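Undecaprenyl-diphosphooligosaccharide--protein glycotransferase (Campylobacter jejuni, PDB 3AAG) transfers a preassembled heptasaccharide from a lipid carrier to asparagine side chains of proteins, the piece here being its soluble C-terminal periplasmic domain. Local coordinates at residues E15-L19 / Y141-R145; A144-L148 / I244-Q248. One frame throughout, in Å; residues are numbered along the deposited sequence.

Contact 1: residues E15-L19 / Y141-R145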
# COMPACT_ATOMS: atom_id res chain seq x y z
N GLU A 15 -7.53 16.20 -5.96
CA GLU A 15 -6.13 15.83 -5.74
C GLU A 15 -5.24 17.06 -5.67
O GLU A 15 -4.46 17.23 -4.73
CB GLU A 15 -5.65 14.90 -6.86
CG GLU A 15 -4.65 13.85 -6.41
CD GLU A 15 -4.07 13.06 -7.57
OE1 GLU A 15 -3.65 11.90 -7.36
OE2 GLU A 15 -4.03 13.60 -8.69
N ALA A 16 -5.34 17.93 -6.68
CA ALA A 16 -4.55 19.14 -6.73
C ALA A 16 -4.58 19.88 -5.39
O ALA A 16 -3.56 20.36 -4.90
CB ALA A 16 -5.03 20.05 -7.85
N SER A 17 -5.76 19.95 -4.79
CA SER A 17 -5.93 20.66 -3.53
C SER A 17 -5.14 19.98 -2.41
O SER A 17 -4.42 20.63 -1.66
CB SER A 17 -7.41 20.76 -3.15
OG SER A 17 -8.20 20.96 -4.31
N LEU A 18 -5.28 18.66 -2.32
CA LEU A 18 -4.63 17.90 -1.27
C LEU A 18 -3.11 17.94 -1.42
O LEU A 18 -2.38 18.05 -0.43
CB LEU A 18 -5.13 16.45 -1.27
CG LEU A 18 -4.45 15.49 -0.30
CD1 LEU A 18 -5.41 14.39 0.11
CD2 LEU A 18 -3.19 14.90 -0.91
N LEU A 19 -2.63 17.85 -2.65
CA LEU A 19 -1.19 17.88 -2.92
C LEU A 19 -0.64 19.30 -2.87
O LEU A 19 0.56 19.51 -2.67
CB LEU A 19 -0.89 17.23 -4.27
CG LEU A 19 -1.10 15.72 -4.31
CD1 LEU A 19 -0.82 15.16 -5.69
CD2 LEU A 19 -0.24 15.04 -3.26
N TYR A 141 2.05 8.83 0.47
CA TYR A 141 0.81 9.21 -0.19
C TYR A 141 0.06 7.96 -0.64
O TYR A 141 0.58 7.16 -1.43
CB TYR A 141 1.11 10.11 -1.39
CG TYR A 141 -0.11 10.57 -2.15
CD1 TYR A 141 -1.09 11.33 -1.53
CD2 TYR A 141 -0.28 10.24 -3.49
CE1 TYR A 141 -2.21 11.75 -2.23
CE2 TYR A 141 -1.39 10.67 -4.19
CZ TYR A 141 -2.35 11.42 -3.56
OH TYR A 141 -3.46 11.84 -4.25
N MSE A 142 -1.15 7.78 -0.14
CA MSE A 142 -1.95 6.61 -0.46
C MSE A 142 -3.37 7.00 -0.85
O MSE A 142 -4.22 7.21 0.01
CB MSE A 142 -2.00 5.66 0.75
CG MSE A 142 -0.71 5.58 1.53
SE MSE A 142 -0.78 4.18 2.88
CE MSE A 142 -1.74 5.14 4.28
N PRO A 143 -3.62 7.12 -2.16
CA PRO A 143 -4.94 7.45 -2.67
C PRO A 143 -5.86 6.23 -2.73
O PRO A 143 -5.39 5.11 -2.93
CB PRO A 143 -4.65 7.96 -4.08
CG PRO A 143 -3.42 7.23 -4.49
CD PRO A 143 -2.62 7.00 -3.24
N ALA A 144 -7.15 6.45 -2.55
CA ALA A 144 -8.14 5.39 -2.75
C ALA A 144 -7.93 4.68 -4.09
O ALA A 144 -7.82 3.46 -4.14
CB ALA A 144 -9.55 5.96 -2.66
N ARG A 145 -7.88 5.46 -5.17
CA ARG A 145 -7.90 4.90 -6.51
C ARG A 145 -6.81 3.87 -6.75
O ARG A 145 -6.85 3.13 -7.73
CB ARG A 145 -7.81 6.01 -7.56
CG ARG A 145 -6.57 6.87 -7.45
CD ARG A 145 -6.70 8.14 -8.27
NE ARG A 145 -6.27 7.94 -9.65
CZ ARG A 145 -5.28 8.60 -10.23
NH1 ARG A 145 -4.60 9.52 -9.55
NH2 ARG A 145 -4.96 8.35 -11.50
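The phenol of Y141 and the carboxylate of E15 share the hydrogen bond that joins the two segments. OH of Y141 donates to OE1 of E15 (3.1 Å), which accepts through its anti lone pair, directed away from OE2. The carboxylate plane is inclined to the ring plane, and OE1 sits at the edge of the ring, near its plane. The glutamate chain, straight from CG onward, carries the carboxylate to the phenol and meets the tyrosine nearly at right angles.

The same oxygen carries the ionic contact. NH1 of R145 lies 3.4 Å from OE1 of E15, a long and therefore weak salt bridge, with OE1 at the edge of the guanidinium and in its plane. Carboxylate and guanidinium planes are 67° apart, so the pair meets through one oxygen and one nitrogen and not as a two-pronged ion pair. The positive charge nearby would probably favour the ionised form of E15.

In the fold, these bonds tie helix 15-21 to the loop that follows strand 138-140, itself paired in parallel with strand 31-33; the backbone of Y141 extends that link by bonding to V33. R145 also touches Y38 of the WWDYG motif.

With CG anti to the backbone N (chi1 -180°), the Y141 ring reaches out to the helix. Methyl CD2 of L19 makes a CH-pi contact over one face, 4.2 Å from the ring centroid and 19° off its normal, while P143 CD lies against the opposite face. L18 approaches obliquely, its CD2 3.6 Å from CE1 of Y141. Beyond the ring, L19 packs on V42 and Y45 of helix 39-46.

Contact 2: residues A144-L148 / I244-Q248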
# COMPACT_ATOMS: atom_id res chain seq x y z
N ALA A 144 -7.15 6.45 -2.55
CA ALA A 144 -8.14 5.39 -2.75
C ALA A 144 -7.93 4.68 -4.09
O ALA A 144 -7.82 3.46 -4.14
CB ALA A 144 -9.55 5.96 -2.66
N ARG A 145 -7.88 5.46 -5.17
CA ARG A 145 -7.90 4.90 -6.51
C ARG A 145 -6.81 3.87 -6.75
O ARG A 145 -6.85 3.13 -7.73
CB ARG A 145 -7.81 6.01 -7.56
CG ARG A 145 -6.57 6.87 -7.45
CD ARG A 145 -6.70 8.14 -8.27
NE ARG A 145 -6.27 7.94 -9.65
CZ ARG A 145 -5.28 8.60 -10.23
NH1 ARG A 145 -4.60 9.52 -9.55
NH2 ARG A 145 -4.96 8.35 -11.50
N MSE A 146 -5.82 3.81 -5.85
CA MSE A 146 -4.70 2.89 -6.02
C MSE A 146 -5.14 1.44 -5.85
O MSE A 146 -4.55 0.53 -6.43
CB MSE A 146 -3.55 3.22 -5.07
CG MSE A 146 -2.29 2.39 -5.32
SE MSE A 146 -0.76 2.89 -4.21
CE MSE A 146 -1.59 2.79 -2.45
N SER A 147 -6.17 1.22 -5.04
CA SER A 147 -6.75 -0.11 -4.90
C SER A 147 -6.90 -0.81 -6.25
O SER A 147 -6.62 -2.01 -6.36
CB SER A 147 -8.11 -0.03 -4.19
OG SER A 147 -9.02 0.77 -4.92
N LEU A 148 -7.33 -0.07 -7.26
CA LEU A 148 -7.59 -0.66 -8.57
C LEU A 148 -6.31 -1.18 -9.23
O LEU A 148 -6.38 -1.93 -10.21
CB LEU A 148 -8.27 0.34 -9.50
CG LEU A 148 -9.71 0.73 -9.15
CD1 LEU A 148 -10.24 1.73 -10.17
CD2 LEU A 148 -10.61 -0.49 -9.08
N ILE A 244 -15.03 5.28 -5.75
CA ILE A 244 -14.23 4.79 -6.87
C ILE A 244 -15.01 3.77 -7.69
O ILE A 244 -15.31 2.68 -7.22
CB ILE A 244 -12.92 4.13 -6.38
CG1 ILE A 244 -12.01 5.17 -5.72
CG2 ILE A 244 -12.21 3.44 -7.53
CD1 ILE A 244 -11.33 6.09 -6.71
N PRO A 245 -15.33 4.14 -8.94
CA PRO A 245 -16.06 3.25 -9.86
C PRO A 245 -15.26 1.99 -10.18
O PRO A 245 -14.15 2.07 -10.70
CB PRO A 245 -16.22 4.11 -11.12
CG PRO A 245 -16.05 5.52 -10.66
CD PRO A 245 -15.06 5.45 -9.55
N TYR A 246 -15.83 0.83 -9.87
CA TYR A 246 -15.21 -0.45 -10.19
C TYR A 246 -14.55 -1.07 -8.96
O TYR A 246 -14.03 -2.18 -9.02
CB TYR A 246 -14.19 -0.29 -11.32
CG TYR A 246 -14.81 0.03 -12.66
CD1 TYR A 246 -14.03 0.47 -13.72
CD2 TYR A 246 -16.18 -0.11 -12.86
CE1 TYR A 246 -14.60 0.75 -14.95
CE2 TYR A 246 -16.75 0.18 -14.08
CZ TYR A 246 -15.95 0.61 -15.12
OH TYR A 246 -16.52 0.90 -16.34
N ALA A 247 -14.57 -0.34 -7.85
CA ALA A 247 -13.97 -0.81 -6.61
C ALA A 247 -14.98 -0.80 -5.47
O ALA A 247 -14.93 0.07 -4.60
CB ALA A 247 -12.75 0.04 -6.26
N GLN A 248 -15.89 -1.76 -5.49
CA GLN A 248 -16.88 -1.89 -4.43
C GLN A 248 -16.49 -2.99 -3.44
O GLN A 248 -16.86 -2.94 -2.27
CB GLN A 248 -18.26 -2.19 -5.03
CG GLN A 248 -18.86 -1.03 -5.80
CD GLN A 248 -19.63 -0.08 -4.89
OE1 GLN A 248 -20.39 -0.51 -4.03
NE2 GLN A 248 -19.42 1.22 -5.08
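I244 divides its branches among A144 and R145 of the 3-10 segment and L148 just beyond it. Its CG1 faces CB of A144 at 4.0 Å, and CD1 continues to CB of R145 at 3.6 Å, touching the base of that side chain while the guanidinium leads away. CG2, placed anti to the backbone N by a chi1 of -66° (measured to CG1), turns instead to L148, whose CD1 is 3.7 Å away; the two side chains run antiparallel alongside each other.

P245 adds little beyond its carbonyl, whose O lies near CD1 of L148. P245 occupies the second position of a type II beta turn from I244 to A247, closed by the bond from A247 N to I244 O at 3.2 Å. This turn belongs to the loop between strands 235-238 and 249-252 of the C-terminal beta-barrel region, and it rests on S147 and L148 of the MI motif, while M146 points away. I149, the next residue of the motif, probably contacts the acceptor peptide, as in related enzymes.

Y246, at the third position with positive phi (102°), offers CB and O to CD2 of L148; its ring leads away from the interface and stacks on Y176.

A247 closes the interface: its CB is 3.6 Å from CD2 of L148 and 4.0 Å from OG of S147. That hydroxyl is held by its own turn, donating to A144 O at 3.0 Å with a C=O...donor angle of 149°. S147 N reaches the same oxygen from the opposite face of the carbonyl plane, so two donors grip it.

Overall arrangement
The two contacts follow one another along the loop between strand 138-140 and helix 150-155, sharing A144 and R145, and they lie about 13 Å apart, centre to centre. Contact 1 looks back along the chain, to the N-terminal helix 15-21; contact 2 looks forward, to the loop preceding strand 249-252 of the mixed sheet. A144 and M146 also face helix 260-266. One continuous loop therefore joins the N-terminal helix 15-21 to the beta-barrel region and leads into the MI motif, which with WWDYG defines the pocket for the +2 Ser/Thr of the acceptor sequon in this family.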